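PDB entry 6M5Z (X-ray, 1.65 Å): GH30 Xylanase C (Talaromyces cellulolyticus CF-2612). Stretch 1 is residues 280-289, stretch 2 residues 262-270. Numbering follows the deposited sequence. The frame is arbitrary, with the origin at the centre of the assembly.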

# COMPACT_ATOMS: atom_id res chain seq x y z
N VAL A 280 6.21 -7.44 5.07
CA VAL A 280 5.02 -6.82 5.72
C VAL A 280 4.65 -5.55 4.97
O VAL A 280 5.55 -4.66 4.72
CB VAL A 280 5.29 -6.50 7.19
CG1 VAL A 280 4.07 -5.83 7.84
CG2 VAL A 280 5.64 -7.77 7.96
N TRP A 281 3.38 -5.42 4.61
CA TRP A 281 2.83 -4.26 3.89
C TRP A 281 1.87 -3.51 4.79
O TRP A 281 0.96 -4.15 5.34
CB TRP A 281 2.10 -4.72 2.62
CG TRP A 281 2.99 -5.15 1.51
CD1 TRP A 281 4.31 -5.47 1.54
CD2 TRP A 281 2.57 -5.28 0.15
NE1 TRP A 281 4.76 -5.77 0.27
CE2 TRP A 281 3.71 -5.64 -0.60
CE3 TRP A 281 1.34 -5.10 -0.49
CZ2 TRP A 281 3.63 -5.85 -1.98
CZ3 TRP A 281 1.27 -5.25 -1.84
CH2 TRP A 281 2.39 -5.65 -2.57
N GLU A 282 2.03 -2.18 4.90
CA GLU A 282 0.96 -1.30 5.39
C GLU A 282 0.07 -0.97 4.18
O GLU A 282 0.53 -0.24 3.29
CB GLU A 282 1.59 -0.10 6.08
CG GLU A 282 0.59 0.84 6.73
CD GLU A 282 -0.33 1.57 5.75
OE1 GLU A 282 -1.52 1.33 5.81
OE2 GLU A 282 0.20 2.36 4.90
N THR A 283 -1.12 -1.57 4.10
CA THR A 283 -1.89 -1.63 2.84
C THR A 283 -3.00 -0.57 2.77
O THR A 283 -3.65 -0.53 1.73
CB THR A 283 -2.49 -3.02 2.58
OG1 THR A 283 -3.11 -3.50 3.79
CG2 THR A 283 -1.42 -3.99 2.11
N GLU A 284 -3.25 0.17 3.84
CA GLU A 284 -4.21 1.29 3.78
C GLU A 284 -4.07 2.18 5.01
O GLU A 284 -4.33 1.74 6.13
CB GLU A 284 -5.64 0.75 3.68
CG GLU A 284 -6.60 1.81 3.15
CD GLU A 284 -8.07 1.46 3.37
OE1 GLU A 284 -8.52 0.31 2.96
OE2 GLU A 284 -8.81 2.33 3.92
N TYR A 285 -3.81 3.44 4.81
CA TYR A 285 -3.86 4.43 5.90
C TYR A 285 -4.08 5.77 5.22
O TYR A 285 -3.45 6.01 4.19
CB TYR A 285 -2.58 4.38 6.75
CG TYR A 285 -2.65 5.20 8.01
CD1 TYR A 285 -3.82 5.24 8.76
CD2 TYR A 285 -1.57 5.91 8.48
CE1 TYR A 285 -3.92 6.00 9.93
CE2 TYR A 285 -1.65 6.67 9.65
CZ TYR A 285 -2.82 6.70 10.38
OH TYR A 285 -2.93 7.46 11.52
N ALA A 286 -4.89 6.63 5.81
CA ALA A 286 -5.16 7.97 5.25
C ALA A 286 -5.84 8.81 6.30
O ALA A 286 -6.30 8.24 7.31
CB ALA A 286 -6.03 7.88 4.02
N ASP A 287 -5.84 10.12 6.06
CA ASP A 287 -6.70 11.05 6.80
C ASP A 287 -8.07 11.05 6.12
O ASP A 287 -8.15 11.52 4.97
CB ASP A 287 -6.01 12.41 6.84
CG ASP A 287 -6.81 13.44 7.61
OD1 ASP A 287 -7.97 13.15 7.91
OD2 ASP A 287 -6.25 14.53 7.87
N LEU A 288 -9.08 10.43 6.74
CA LEU A 288 -10.41 10.23 6.11
C LEU A 288 -11.31 11.42 6.42
O LEU A 288 -12.31 11.55 5.75
CB LEU A 288 -11.05 8.95 6.65
CG LEU A 288 -10.26 7.66 6.40
CD1 LEU A 288 -11.00 6.49 7.06
CD2 LEU A 288 -10.02 7.40 4.92
N ASP A 289 -10.93 12.28 7.36
CA ASP A 289 -11.87 13.25 7.98
C ASP A 289 -11.69 14.65 7.37
O ASP A 289 -12.71 15.33 7.14
CB ASP A 289 -11.69 13.17 9.49
CG ASP A 289 -12.06 11.76 9.96
OD1 ASP A 289 -13.08 11.24 9.44
OD2 ASP A 289 -11.31 11.18 10.78
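Stretch 2 262-270: TSHWYASKG

The shortest polar contact between the stretches joins two side chains. Tyr266 OH donates a hydrogen bond to Glu284 OE2 at 2.7 Å. The carboxylate lies at the edge of the tyrosine ring, near its plane, where the hydroxyl can reach it.

Two backbone hydrogen bonds set the register. Thr283 N donates to Ser263 O at 2.9 Å, and Ser263 N donates to Trp281 O at 3.0 Å. Ser263 thus bonds through both its amide and its carbonyl to the residues before and after Glu282, the usual pattern of a parallel bridge. Two CA-H...O contacts support it: Thr262 CA lies 3.2 Å from Trp281 O, and Glu282 CA lies 3.2 Å from Ser263 O.

Stretch 2 therefore enters as an extended strand, beginning earlier in the chain and running in the same sense as the strand of stretch 1. The two axes cross at -39° and approach to 4.6 Å. Trp281 pairs with Thr262 and Glu282 with Ser263, with CA atoms 4.7 and 5.0 Å apart. The side chains of Trp281 and Thr262 lie on one face of the sheet, those of Glu282 and Ser263 on the other. Ser263 has chi1 near t, and its OG donates to His264 O at 2.9 Å within its own stretch. On the face of Thr262, its CG2 packs 3.7 Å from Thr283 CG2.

Farther along, side-chain packing takes over. Glu284 CB sits over the His264 ring, 3.5 Å from its centroid and almost on the ring normal. Thr283 OG1 approaches the edge of the same ring, 3.2 Å from His264 CD2. In a similar way, Glu282 CG covers a face of the Trp265 indole, 3.8 Å from the centroid of the five-membered ring.

From Trp265 onward stretch 2 is loop, with Tyr266 at phi/psi -65/-50. Tyr285 packs against both aromatic residues. Trp265 CB lies over its ring, 3.6 Å from the centroid, and the edge of Trp265 points toward its face. Tyr285 in turn directs its own edge toward the face of Tyr266; these ring centroids are 5.5 Å apart, with planes at 73°, and Tyr285 CD1 comes within 3.7 Å of Tyr266 CD1.

Tyr266 has the largest covered area of either stretch. Ala286 O lies 3.4 Å from Tyr266 CE1, at the ring edge. Leu288 CD1 touches the same carbon at 3.7 Å. Lys269 is exposed; with chi2 and chi3 both t, its side chain brings CE to 3.2 Å from Tyr285 OH.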

# COMPACT_ATOMS: atom_id res chain seq x y z
N THR A 262 -0.15 -8.25 5.98
CA THR A 262 -0.65 -6.88 5.72
C THR A 262 -1.32 -6.29 6.97
O THR A 262 -1.72 -7.00 7.88
CB THR A 262 -1.63 -6.91 4.54
OG1 THR A 262 -2.79 -7.67 4.89
CG2 THR A 262 -0.98 -7.46 3.29
N SER A 263 -1.34 -4.97 7.02
CA SER A 263 -1.98 -4.24 8.14
C SER A 263 -2.41 -2.88 7.63
O SER A 263 -1.73 -2.33 6.79
CB SER A 263 -1.03 -4.03 9.30
OG SER A 263 -1.75 -3.56 10.45
N HIS A 264 -3.47 -2.34 8.20
CA HIS A 264 -3.78 -0.91 8.13
C HIS A 264 -3.31 -0.25 9.43
O HIS A 264 -2.94 -0.96 10.36
CB HIS A 264 -5.28 -0.67 7.92
CG HIS A 264 -5.83 -1.34 6.70
ND1 HIS A 264 -7.17 -1.34 6.42
CD2 HIS A 264 -5.22 -2.13 5.78
CE1 HIS A 264 -7.36 -2.06 5.31
NE2 HIS A 264 -6.18 -2.57 4.92
N TRP A 265 -3.34 1.09 9.48
CA TRP A 265 -2.81 1.82 10.65
C TRP A 265 -3.88 2.70 11.28
O TRP A 265 -3.50 3.52 12.14
CB TRP A 265 -1.59 2.66 10.27
CG TRP A 265 -0.28 1.96 10.38
CD1 TRP A 265 -0.03 0.62 10.49
CD2 TRP A 265 0.99 2.61 10.35
NE1 TRP A 265 1.33 0.40 10.50
CE2 TRP A 265 1.97 1.60 10.45
CE3 TRP A 265 1.40 3.95 10.28
CZ2 TRP A 265 3.33 1.90 10.51
CZ3 TRP A 265 2.75 4.24 10.32
CH2 TRP A 265 3.70 3.23 10.44
N TYR A 266 -5.15 2.51 10.96
CA TYR A 266 -6.23 3.37 11.52
C TYR A 266 -6.37 3.22 13.04
O TYR A 266 -6.38 4.25 13.73
CB TYR A 266 -7.55 3.07 10.82
CG TYR A 266 -7.58 3.42 9.35
CD1 TYR A 266 -7.51 4.74 8.93
CD2 TYR A 266 -7.63 2.43 8.38
CE1 TYR A 266 -7.58 5.07 7.58
CE2 TYR A 266 -7.73 2.75 7.04
CZ TYR A 266 -7.73 4.07 6.63
OH TYR A 266 -7.78 4.39 5.30
N ALA A 267 -6.45 2.01 13.57
CA ALA A 267 -6.74 1.79 15.01
C ALA A 267 -5.43 1.87 15.83
O ALA A 267 -5.52 2.16 17.05
CB ALA A 267 -7.45 0.48 15.21
N SER A 268 -4.27 1.55 15.25
CA SER A 268 -2.95 1.53 15.94
C SER A 268 -1.86 1.48 14.87
O SER A 268 -2.11 0.87 13.80
CB SER A 268 -2.80 0.37 16.95
OG SER A 268 -3.18 -0.91 16.39
N LYS A 269 -0.70 2.09 15.14
CA LYS A 269 0.42 2.17 14.19
C LYS A 269 1.52 1.22 14.65
O LYS A 269 1.50 0.79 15.79
CB LYS A 269 0.95 3.59 14.07
CG LYS A 269 -0.07 4.66 13.72
CD LYS A 269 0.58 6.02 13.68
CE LYS A 269 -0.36 7.18 13.46
NZ LYS A 269 -1.43 7.18 14.48
N GLY A 270 2.46 0.93 13.77
CA GLY A 270 3.63 0.13 14.11
C GLY A 270 4.77 1.03 14.54
O GLY A 270 5.10 1.99 13.79